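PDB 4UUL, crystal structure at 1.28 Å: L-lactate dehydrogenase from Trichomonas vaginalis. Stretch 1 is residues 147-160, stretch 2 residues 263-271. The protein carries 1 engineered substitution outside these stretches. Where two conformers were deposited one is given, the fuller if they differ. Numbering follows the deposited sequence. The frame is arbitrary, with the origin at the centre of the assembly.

Stretch 1 (147-160) KPENFSSLSMLDQN
Stretch 2 263-271: EVLSMGIPV

Stretch 1 runs antiparallel to the strand 265-270, so that walking forward from P148 to Q159 means walking back from P270 to V264. Together they bury 539 Å².

K147 (phi/psi -133/165) leads into a 3-10 turn, 148-150, with helical angles between -54/-34 and -82/-5. N150, chi1 m, ties the turn to its start: its OD1 accepts from K147 N at 2.8 Å, while N150 N donates to K147 O at 2.9 Å. P148, whose fixed phi suits the first position of such a turn, points toward stretch 2 and packs on the other proline, P148 CB to P270 CB 3.8 Å. Both rings are C-gamma exo.

At F151 the chain extends (-130/142). Its ring, chi1 m and chi2 -87°, leads away from the partner, and what it offers P270 is backbone: F151 O lies 3.3 Å from P270 CD. S152 (-155/168, chi1 p) is small enough to lie against the neighbouring strand, with S152 CB 3.1 Å from G268 O and 4.2 Å from I269 CG2.

S153 (-129/154) forms the single beta bridge, with G268 (-78/123), their CA atoms 4.5 Å apart. S153 N donates to G268 O at 2.8 Å and G268 N to S153 O at 3.0 Å. The strand axes are 137° apart in direction. Glycine suits this place: S153 has chi1 p, and a CB on G268 would come within 1.9 Å of S153 OG, a clash.

L154 (-88/114; chi1 t, chi2 p) turns its side chain away. Past the bridge, water 1 spans the gap, accepting from S155 N at 2.8 Å and donating to S266 O at 2.7 Å. S155 (-118/3, chi1 p) points toward stretch 2, its OG 3.2 Å from S266 O.

The helix then begins at M156, its axis 7.9 Å from the strand's at closest approach. M156, with all three chi angles m, bends its flexible chain back to bring SD within 3.9 Å of L265 CD2; L265 is m, t. L157 and D158 make no contact with stretch 2, but Q159, backed by Q159 N to S155 O at 3.2 Å, points toward it.

With chi1 and chi2 both t and chi3 -53°, Q159 reaches the strand fully extended, and its amide serves as acceptor and donor at once. Q159 OE1 accepts from S266 N at 2.9 Å and from S266 OG (chi1 m) at 2.7 Å; Q159 NE2 donates to V264 O at 3.1 Å.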

# COMPACT_ATOMS: atom_id res chain seq x y z
N LYS B 147 -21.25 12.56 -18.86
CA LYS B 147 -22.55 12.68 -18.20
C LYS B 147 -22.34 12.66 -16.69
O LYS B 147 -21.26 12.32 -16.20
CB LYS B 147 -23.45 11.52 -18.61
CG LYS B 147 -23.68 11.46 -20.10
CD LYS B 147 -24.56 12.59 -20.60
CE LYS B 147 -24.96 12.38 -22.08
NZ LYS B 147 -23.77 12.26 -23.02
N PRO B 148 -23.37 13.06 -15.94
CA PRO B 148 -23.21 13.02 -14.48
C PRO B 148 -22.78 11.66 -13.91
O PRO B 148 -22.02 11.61 -12.94
CB PRO B 148 -24.59 13.48 -13.98
CG PRO B 148 -25.11 14.38 -15.10
CD PRO B 148 -24.64 13.69 -16.38
N GLU B 149 -23.22 10.58 -14.53
CA GLU B 149 -22.88 9.24 -14.09
C GLU B 149 -21.37 8.94 -14.16
O GLU B 149 -20.90 7.97 -13.58
CB GLU B 149 -23.67 8.25 -14.94
CG GLU B 149 -25.20 8.24 -14.70
CD GLU B 149 -25.94 9.55 -15.08
OE1 GLU B 149 -25.65 10.17 -16.15
OE2 GLU B 149 -26.82 9.95 -14.27
N ASN B 150 -20.63 9.76 -14.89
CA ASN B 150 -19.20 9.56 -14.99
C ASN B 150 -18.38 10.13 -13.82
O ASN B 150 -17.17 9.92 -13.80
CB ASN B 150 -18.65 10.18 -16.29
CG ASN B 150 -19.20 9.52 -17.57
OD1 ASN B 150 -20.08 10.07 -18.21
ND2 ASN B 150 -18.67 8.36 -17.92
N PHE B 151 -19.03 10.83 -12.89
CA PHE B 151 -18.30 11.62 -11.88
C PHE B 151 -18.75 11.35 -10.47
O PHE B 151 -19.94 11.27 -10.19
CB PHE B 151 -18.51 13.12 -12.13
CG PHE B 151 -17.86 13.60 -13.40
CD1 PHE B 151 -16.54 14.02 -13.41
CD2 PHE B 151 -18.55 13.60 -14.60
CE1 PHE B 151 -15.92 14.41 -14.58
CE2 PHE B 151 -17.93 14.00 -15.81
CZ PHE B 151 -16.62 14.41 -15.78
N SER B 152 -17.79 11.32 -9.56
CA SER B 152 -18.09 11.31 -8.14
C SER B 152 -16.90 11.88 -7.37
O SER B 152 -15.82 12.01 -7.95
CB SER B 152 -18.49 9.91 -7.65
OG SER B 152 -17.42 9.01 -7.74
N SER B 153 -17.12 12.16 -6.09
CA SER B 153 -16.09 12.67 -5.23
C SER B 153 -16.01 11.85 -3.95
O SER B 153 -16.93 11.14 -3.57
CB SER B 153 -16.28 14.15 -4.91
OG SER B 153 -17.44 14.42 -4.14
N LEU B 154 -14.82 11.86 -3.33
CA LEU B 154 -14.50 10.97 -2.24
C LEU B 154 -14.89 11.52 -0.87
O LEU B 154 -14.22 12.42 -0.38
CB LEU B 154 -12.98 10.68 -2.26
CG LEU B 154 -12.53 9.63 -1.27
CD1 LEU B 154 -13.12 8.28 -1.58
CD2 LEU B 154 -11.04 9.51 -1.23
N SER B 155 -15.84 10.88 -0.22
CA SER B 155 -16.20 11.18 1.17
C SER B 155 -15.95 9.96 2.09
O SER B 155 -16.10 10.09 3.30
CB SER B 155 -17.62 11.74 1.26
OG SER B 155 -18.48 10.86 0.67
N MET B 156 -15.41 8.87 1.54
CA MET B 156 -15.24 7.68 2.40
C MET B 156 -14.14 7.78 3.46
O MET B 156 -14.19 7.05 4.44
CB MET B 156 -15.00 6.41 1.57
CG MET B 156 -16.30 5.76 1.14
SD MET B 156 -17.37 5.21 2.46
CE MET B 156 -16.24 4.10 3.30
N LEU B 157 -13.15 8.66 3.29
CA LEU B 157 -12.19 8.85 4.35
C LEU B 157 -12.88 9.34 5.60
O LEU B 157 -12.60 8.86 6.71
CB LEU B 157 -11.07 9.80 3.95
CG LEU B 157 -10.01 10.14 4.98
CD1 LEU B 157 -9.34 8.88 5.57
CD2 LEU B 157 -9.01 11.10 4.42
N ASP B 158 -13.75 10.32 5.44
CA ASP B 158 -14.46 10.85 6.59
C ASP B 158 -15.42 9.83 7.20
O ASP B 158 -15.55 9.73 8.43
CB ASP B 158 -15.23 12.09 6.18
CG ASP B 158 -14.36 13.02 5.42
OD1 ASP B 158 -14.17 12.85 4.16
OD2 ASP B 158 -13.88 13.94 6.11
N GLN B 159 -16.06 9.04 6.35
CA GLN B 159 -16.90 7.97 6.86
C GLN B 159 -16.09 6.97 7.69
O GLN B 159 -16.50 6.58 8.78
CB GLN B 159 -17.66 7.25 5.73
CG GLN B 159 -18.48 6.12 6.28
CD GLN B 159 -19.40 5.47 5.27
OE1 GLN B 159 -20.18 6.17 4.64
NE2 GLN B 159 -19.42 4.16 5.20
N ASN B 160 -14.96 6.54 7.17
CA ASN B 160 -14.10 5.58 7.86
C ASN B 160 -13.63 6.16 9.18
O ASN B 160 -13.63 5.44 10.20
CB ASN B 160 -12.95 5.11 6.97
CG ASN B 160 -13.42 4.17 5.89
OD1 ASN B 160 -14.44 3.50 6.02
ND2 ASN B 160 -12.65 4.09 4.83
N GLU B 263 -24.57 -2.69 2.89
CA GLU B 263 -23.51 -1.70 2.89
C GLU B 263 -23.98 -0.33 2.39
O GLU B 263 -24.69 -0.24 1.40
CB GLU B 263 -22.37 -2.18 2.01
CG GLU B 263 -21.12 -1.32 2.08
CD GLU B 263 -19.95 -1.93 1.33
OE1 GLU B 263 -20.17 -2.56 0.26
OE2 GLU B 263 -18.82 -1.83 1.85
N VAL B 264 -23.61 0.70 3.14
CA VAL B 264 -23.96 2.07 2.84
C VAL B 264 -22.67 2.87 2.81
O VAL B 264 -21.99 3.02 3.85
CB VAL B 264 -24.94 2.65 3.88
CG1 VAL B 264 -25.21 4.11 3.59
CG2 VAL B 264 -26.26 1.85 3.84
N LEU B 265 -22.32 3.36 1.61
CA LEU B 265 -21.10 4.15 1.45
C LEU B 265 -21.43 5.60 1.11
O LEU B 265 -22.16 5.87 0.15
CB LEU B 265 -20.24 3.60 0.31
CG LEU B 265 -19.76 2.13 0.47
CD1 LEU B 265 -18.82 1.78 -0.64
CD2 LEU B 265 -19.15 1.85 1.82
N SER B 266 -20.89 6.51 1.89
CA SER B 266 -21.04 7.92 1.57
C SER B 266 -20.20 8.19 0.32
O SER B 266 -19.05 7.79 0.25
CB SER B 266 -20.51 8.75 2.73
OG SER B 266 -21.24 8.51 3.95
N MET B 267 -20.84 8.84 -0.65
CA MET B 267 -20.20 9.19 -1.88
C MET B 267 -20.71 10.56 -2.36
O MET B 267 -21.92 10.81 -2.32
CB MET B 267 -20.53 8.16 -2.98
CG MET B 267 -20.04 6.77 -2.68
SD MET B 267 -20.54 5.59 -3.98
CE MET B 267 -19.25 4.44 -3.90
N GLY B 268 -19.81 11.43 -2.84
CA GLY B 268 -20.22 12.67 -3.47
C GLY B 268 -20.66 12.36 -4.87
O GLY B 268 -19.89 11.83 -5.66
N ILE B 269 -21.89 12.74 -5.20
CA ILE B 269 -22.41 12.51 -6.55
C ILE B 269 -23.13 13.75 -7.01
O ILE B 269 -23.67 14.51 -6.20
CB ILE B 269 -23.32 11.27 -6.66
CG1 ILE B 269 -24.44 11.34 -5.61
CG2 ILE B 269 -22.53 10.00 -6.50
CD1 ILE B 269 -25.57 10.35 -5.87
N PRO B 270 -23.15 13.97 -8.33
CA PRO B 270 -24.08 14.97 -8.86
C PRO B 270 -25.46 14.71 -8.28
O PRO B 270 -25.94 13.59 -8.34
CB PRO B 270 -24.05 14.69 -10.37
CG PRO B 270 -22.67 14.10 -10.59
CD PRO B 270 -22.49 13.20 -9.39
N VAL B 271 -26.11 15.73 -7.76
CA VAL B 271 -27.36 15.50 -7.06
C VAL B 271 -28.39 14.94 -8.01
O VAL B 271 -28.69 15.57 -9.01
CB VAL B 271 -27.91 16.81 -6.42
CG1 VAL B 271 -29.31 16.65 -5.94
CG2 VAL B 271 -27.00 17.28 -5.29
O HOH W 1 -16.70 8.34 -1.04